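Local coordinates for RagB/SusD family nutrient uptake outer membrane protein (Bacteroides thetaiotaomicron, PDB 7KV2), which probably binds beta-glucan at the cell surface as a SusD-family outer membrane protein, helping the gut bacterium take up this glycan, at residues R151-N156 against L400-Y405. Sequence-based numbering, arbitrary orientation.
Sequences RVFYYN and LRIYRY. With NA (sodium ion), chain G.
A classic beta bulge, at which I402 and Y403 both face F275 of the antiparallel strand 273-277, presents two neighbouring side chains to helix 137-162 in the buried interior of this SusD-type, helix-rich fold. The contact is small, 108 Å² over both sides, and is made by F153, I402 and Y403. From the helix, the first side-chain bond of F153 points toward the strand, with CG anti to the backbone N (chi1 -169°), and the outer edge of the ring, CE2 and CZ, does the touching. I402 meets that edge with its CG2 methyl, 3.9 Å from F153 CE2 and 4.0 Å from F153 CZ, lying near the ring plane. The same I402 CG2 sits 3.8 Å above the plane of the Y403 ring, over its centre, so this one methyl touches both a phenyl edge and a phenol face. Y403 sets off across the contact, but its outer end comes nearer the helix, and its OH lies 4.3 Å from F153 CE2, obliquely to the F153 ring. That hydroxyl is hydrogen-bonded to E226 of helix 217-231, whose M219 also packs on F153, so this helix borders both aromatic groups. Two residues beyond the bulge, Y405 belongs to a separate site, where its OH binds the sodium ion at 2.8 Å together with a water and the carbonyl oxygens of I248, S250 and Y253. No hydrogen bond joins helix and strand here: the F153 and I402 pairing is apolar, and the polar end of Y403 is satisfied by E226, so the direct contact rests on van der Waals packing, probably a modest share of what keeps helix and strand in place.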
ATOM      1  N   ARG A 151       4.839  -9.794 -11.375  1.00 22.75           N
ATOM      2  CA  ARG A 151       3.954  -9.377 -12.480  1.00 21.77           C
ATOM      3  C   ARG A 151       2.514  -9.289 -11.976  1.00 20.11           C
ATOM      4  O   ARG A 151       1.847  -8.343 -12.340  1.00 21.60           O
ATOM      5  CB  ARG A 151       4.056 -10.347 -13.662  1.00 25.07           C
ATOM      6  CG  ARG A 151       3.317  -9.856 -14.893  1.00 25.70           C
ATOM      7  CD  ARG A 151       3.781 -10.605 -16.154  1.00 28.95           C
ATOM      8  NE  ARG A 151       3.407 -12.006 -16.073  1.00 31.61           N
ATOM      9  CZ  ARG A 151       3.966 -12.996 -16.789  1.00 35.72           C
ATOM     10  NH1 ARG A 151       4.942 -12.748 -17.639  1.00 34.99           N
ATOM     11  NH2 ARG A 151       3.552 -14.232 -16.629  1.00 38.81           N
ATOM     12  N   VAL A 152       2.059 -10.238 -11.167  1.00 21.21           N
ATOM     13  CA  VAL A 152       0.696 -10.247 -10.568  1.00 21.60           C
ATOM     14  C   VAL A 152       0.579  -9.038  -9.629  1.00 21.15           C
ATOM     15  O   VAL A 152      -0.495  -8.395  -9.628  1.00 23.87           O
ATOM     16  CB  VAL A 152       0.389 -11.579  -9.869  1.00 23.22           C
ATOM     17  CG1 VAL A 152      -0.976 -11.561  -9.188  1.00 24.82           C
ATOM     18  CG2 VAL A 152       0.451 -12.758 -10.849  1.00 25.28           C
ATOM     19  N   PHE A 153       1.650  -8.739  -8.892  1.00 19.57           N
ATOM     20  CA  PHE A 153       1.691  -7.587  -7.928  1.00 20.23           C
ATOM     21  C   PHE A 153       1.461  -6.278  -8.717  1.00 21.24           C
ATOM     22  O   PHE A 153       0.594  -5.457  -8.369  1.00 22.70           O
ATOM     23  CB  PHE A 153       2.987  -7.608  -7.105  1.00 19.20           C
ATOM     24  CG  PHE A 153       2.976  -6.641  -5.936  1.00 19.50           C
ATOM     25  CD1 PHE A 153       3.211  -5.291  -6.111  1.00 17.94           C
ATOM     26  CD2 PHE A 153       2.535  -7.066  -4.683  1.00 22.46           C
ATOM     27  CE1 PHE A 153       3.135  -4.403  -5.046  1.00 18.88           C
ATOM     28  CE2 PHE A 153       2.427  -6.175  -3.631  1.00 21.35           C
ATOM     29  CZ  PHE A 153       2.744  -4.845  -3.814  1.00 20.50           C
ATOM     30  N   TYR A 154       2.103  -6.117  -9.868  1.00 21.01           N
ATOM     31  CA  TYR A 154       1.946  -4.894 -10.680  1.00 20.88           C
ATOM     32  C   TYR A 154       0.552  -4.866 -11.342  1.00 23.03           C
ATOM     33  O   TYR A 154      -0.058  -3.764 -11.417  1.00 22.21           O
ATOM     34  CB  TYR A 154       3.091  -4.801 -11.683  1.00 20.81           C
ATOM     35  CG  TYR A 154       4.471  -4.628 -11.120  1.00 21.53           C
ATOM     36  CD1 TYR A 154       4.783  -3.517 -10.337  1.00 19.45           C
ATOM     37  CD2 TYR A 154       5.500  -5.487 -11.459  1.00 19.69           C
ATOM     38  CE1 TYR A 154       6.073  -3.294  -9.896  1.00 20.59           C
ATOM     39  CE2 TYR A 154       6.786  -5.294 -10.985  1.00 18.99           C
ATOM     40  CZ  TYR A 154       7.078  -4.195 -10.192  1.00 19.71           C
ATOM     41  OH  TYR A 154       8.350  -3.942  -9.745  1.00 20.03           O
ATOM     42  N   TYR A 155       0.059  -6.014 -11.848  1.00 23.61           N
ATOM     43  CA  TYR A 155      -1.300  -6.096 -12.451  1.00 24.49           C
ATOM     44  C   TYR A 155      -2.369  -5.802 -11.391  1.00 24.07           C
ATOM     45  O   TYR A 155      -3.363  -5.192 -11.712  1.00 23.69           O
ATOM     46  CB  TYR A 155      -1.573  -7.456 -13.099  1.00 25.46           C
ATOM     47  CG  TYR A 155      -1.102  -7.498 -14.526  1.00 27.12           C
ATOM     48  CD1 TYR A 155      -1.622  -6.608 -15.440  1.00 28.68           C
ATOM     49  CD2 TYR A 155      -0.166  -8.413 -14.975  1.00 30.32           C
ATOM     50  CE1 TYR A 155      -1.211  -6.586 -16.762  1.00 31.55           C
ATOM     51  CE2 TYR A 155       0.245  -8.411 -16.305  1.00 28.83           C
ATOM     52  CZ  TYR A 155      -0.263  -7.489 -17.197  1.00 28.97           C
ATOM     53  OH  TYR A 155       0.124  -7.455 -18.515  1.00 30.26           O
ATOM     54  N   ASN A 156      -2.114  -6.155 -10.132  1.00 21.73           N
ATOM     55  CA  ASN A 156      -3.039  -5.900  -9.022  1.00 20.87           C
ATOM     56  C   ASN A 156      -3.206  -4.385  -8.860  1.00 19.36           C
ATOM     57  O   ASN A 156      -4.329  -3.941  -8.576  1.00 18.97           O
ATOM     58  CB  ASN A 156      -2.540  -6.602  -7.751  1.00 22.75           C
ATOM     59  CG  ASN A 156      -3.516  -6.430  -6.628  1.00 24.92           C
ATOM     60  OD1 ASN A 156      -4.703  -6.754  -6.787  1.00 22.11           O
ATOM     61  ND2 ASN A 156      -3.019  -5.914  -5.496  1.00 24.24           N
ATOM     62  N   LEU A 400       7.719   1.197   2.829  1.00 14.07           N
ATOM     63  CA  LEU A 400       6.236   1.115   2.723  1.00 13.76           C
ATOM     64  C   LEU A 400       5.838  -0.294   3.140  1.00 13.78           C
ATOM     65  O   LEU A 400       6.209  -1.256   2.441  1.00 14.51           O
ATOM     66  CB  LEU A 400       5.759   1.497   1.311  1.00 13.62           C
ATOM     67  CG  LEU A 400       4.247   1.488   1.197  1.00 16.25           C
ATOM     68  CD1 LEU A 400       3.619   2.573   2.065  1.00 16.90           C
ATOM     69  CD2 LEU A 400       3.827   1.634  -0.268  1.00 16.92           C
ATOM     70  N   ARG A 401       5.149  -0.424   4.286  1.00 14.20           N
ATOM     71  CA  ARG A 401       4.695  -1.764   4.739  1.00 15.16           C
ATOM     72  C   ARG A 401       3.539  -2.227   3.834  1.00 15.01           C
ATOM     73  O   ARG A 401       2.535  -1.543   3.741  1.00 17.07           O
ATOM     74  CB  ARG A 401       4.295  -1.711   6.205  1.00 16.19           C
ATOM     75  CG  ARG A 401       5.480  -1.751   7.169  1.00 15.57           C
ATOM     76  CD  ARG A 401       6.357  -0.501   7.110  1.00 14.92           C
ATOM     77  NE  ARG A 401       7.215  -0.452   8.306  1.00 15.55           N
ATOM     78  CZ  ARG A 401       8.162   0.459   8.520  1.00 15.05           C
ATOM     79  NH1 ARG A 401       8.423   1.392   7.619  1.00 14.17           N
ATOM     80  NH2 ARG A 401       8.867   0.403   9.631  1.00 15.16           N
ATOM     81  N   ILE A 402       3.641  -3.378   3.203  1.00 14.34           N
ATOM     82  CA  ILE A 402       2.589  -3.909   2.296  1.00 16.08           C
ATOM     83  C   ILE A 402       1.744  -4.958   3.036  1.00 17.41           C
ATOM     84  O   ILE A 402       0.529  -4.734   3.169  1.00 17.38           O
ATOM     85  CB  ILE A 402       3.237  -4.469   1.003  1.00 15.13           C
ATOM     86  CG1 ILE A 402       4.099  -3.424   0.286  1.00 16.36           C
ATOM     87  CG2 ILE A 402       2.167  -5.044   0.096  1.00 16.60           C
ATOM     88  CD1 ILE A 402       3.338  -2.147  -0.078  1.00 17.80           C
ATOM     89  N   TYR A 403       2.388  -6.018   3.570  1.00 15.40           N
ATOM     90  CA  TYR A 403       1.719  -7.129   4.295  1.00 16.00           C
ATOM     91  C   TYR A 403       2.335  -7.294   5.681  1.00 15.68           C
ATOM     92  O   TYR A 403       3.594  -7.458   5.817  1.00 15.68           O
ATOM     93  CB  TYR A 403       1.815  -8.454   3.549  1.00 16.20           C
ATOM     94  CG  TYR A 403       1.165  -8.399   2.208  1.00 16.33           C
ATOM     95  CD1 TYR A 403      -0.168  -8.025   2.074  1.00 15.73           C
ATOM     96  CD2 TYR A 403       1.849  -8.818   1.074  1.00 17.67           C
ATOM     97  CE1 TYR A 403      -0.789  -7.989   0.823  1.00 17.72           C
ATOM     98  CE2 TYR A 403       1.225  -8.809  -0.162  1.00 17.21           C
ATOM     99  CZ  TYR A 403      -0.100  -8.424  -0.287  1.00 18.86           C
ATOM    100  OH  TYR A 403      -0.647  -8.358  -1.546  1.00 21.32           O
ATOM    101  N   ARG A 404       1.456  -7.203   6.680  1.00 14.96           N
ATOM    102  CA  ARG A 404       1.820  -7.391   8.102  1.00 15.72           C
ATOM    103  C   ARG A 404       1.044  -8.599   8.615  1.00 16.42           C
ATOM    104  O   ARG A 404      -0.065  -8.853   8.139  1.00 16.87           O
ATOM    105  CB  ARG A 404       1.499  -6.165   8.940  1.00 15.29           C
ATOM    106  CG  ARG A 404       2.203  -4.917   8.429  1.00 16.31           C
ATOM    107  CD  ARG A 404       2.207  -3.753   9.395  1.00 16.74           C
ATOM    108  NE  ARG A 404       0.941  -3.033   9.574  1.00 15.74           N
ATOM    109  CZ  ARG A 404       0.117  -3.147  10.619  1.00 15.04           C
ATOM    110  NH1 ARG A 404       0.354  -4.017  11.603  1.00 14.61           N
ATOM    111  NH2 ARG A 404      -0.950  -2.374  10.691  1.00 14.97           N
ATOM    112  N   TYR A 405       1.601  -9.263   9.610  1.00 16.45           N
ATOM    113  CA  TYR A 405       1.003 -10.494  10.161  1.00 17.09           C
ATOM    114  C   TYR A 405      -0.382 -10.219  10.745  1.00 17.14           C
ATOM    115  O   TYR A 405      -1.183 -11.119  10.760  1.00 16.19           O
ATOM    116  CB  TYR A 405       1.924 -11.061  11.223  1.00 17.33           C
ATOM    117  CG  TYR A 405       1.526 -12.395  11.804  1.00 17.91           C
ATOM    118  CD1 TYR A 405       1.627 -13.557  11.072  1.00 20.42           C
ATOM    119  CD2 TYR A 405       1.170 -12.499  13.134  1.00 17.65           C
ATOM    120  CE1 TYR A 405       1.355 -14.795  11.650  1.00 22.79           C
ATOM    121  CE2 TYR A 405       0.883 -13.716  13.721  1.00 18.49           C
ATOM    122  CZ  TYR A 405       0.982 -14.871  12.985  1.00 22.48           C
ATOM    123  OH  TYR A 405       0.740 -16.061  13.613  1.00 24.24           O
TER
HETATM  124 NA    NA G 606       3.176 -17.435  13.378  1.00 31.31          NA
HETATM  125  O   HOH W   1       3.472 -17.826  15.570  1.00 34.50           O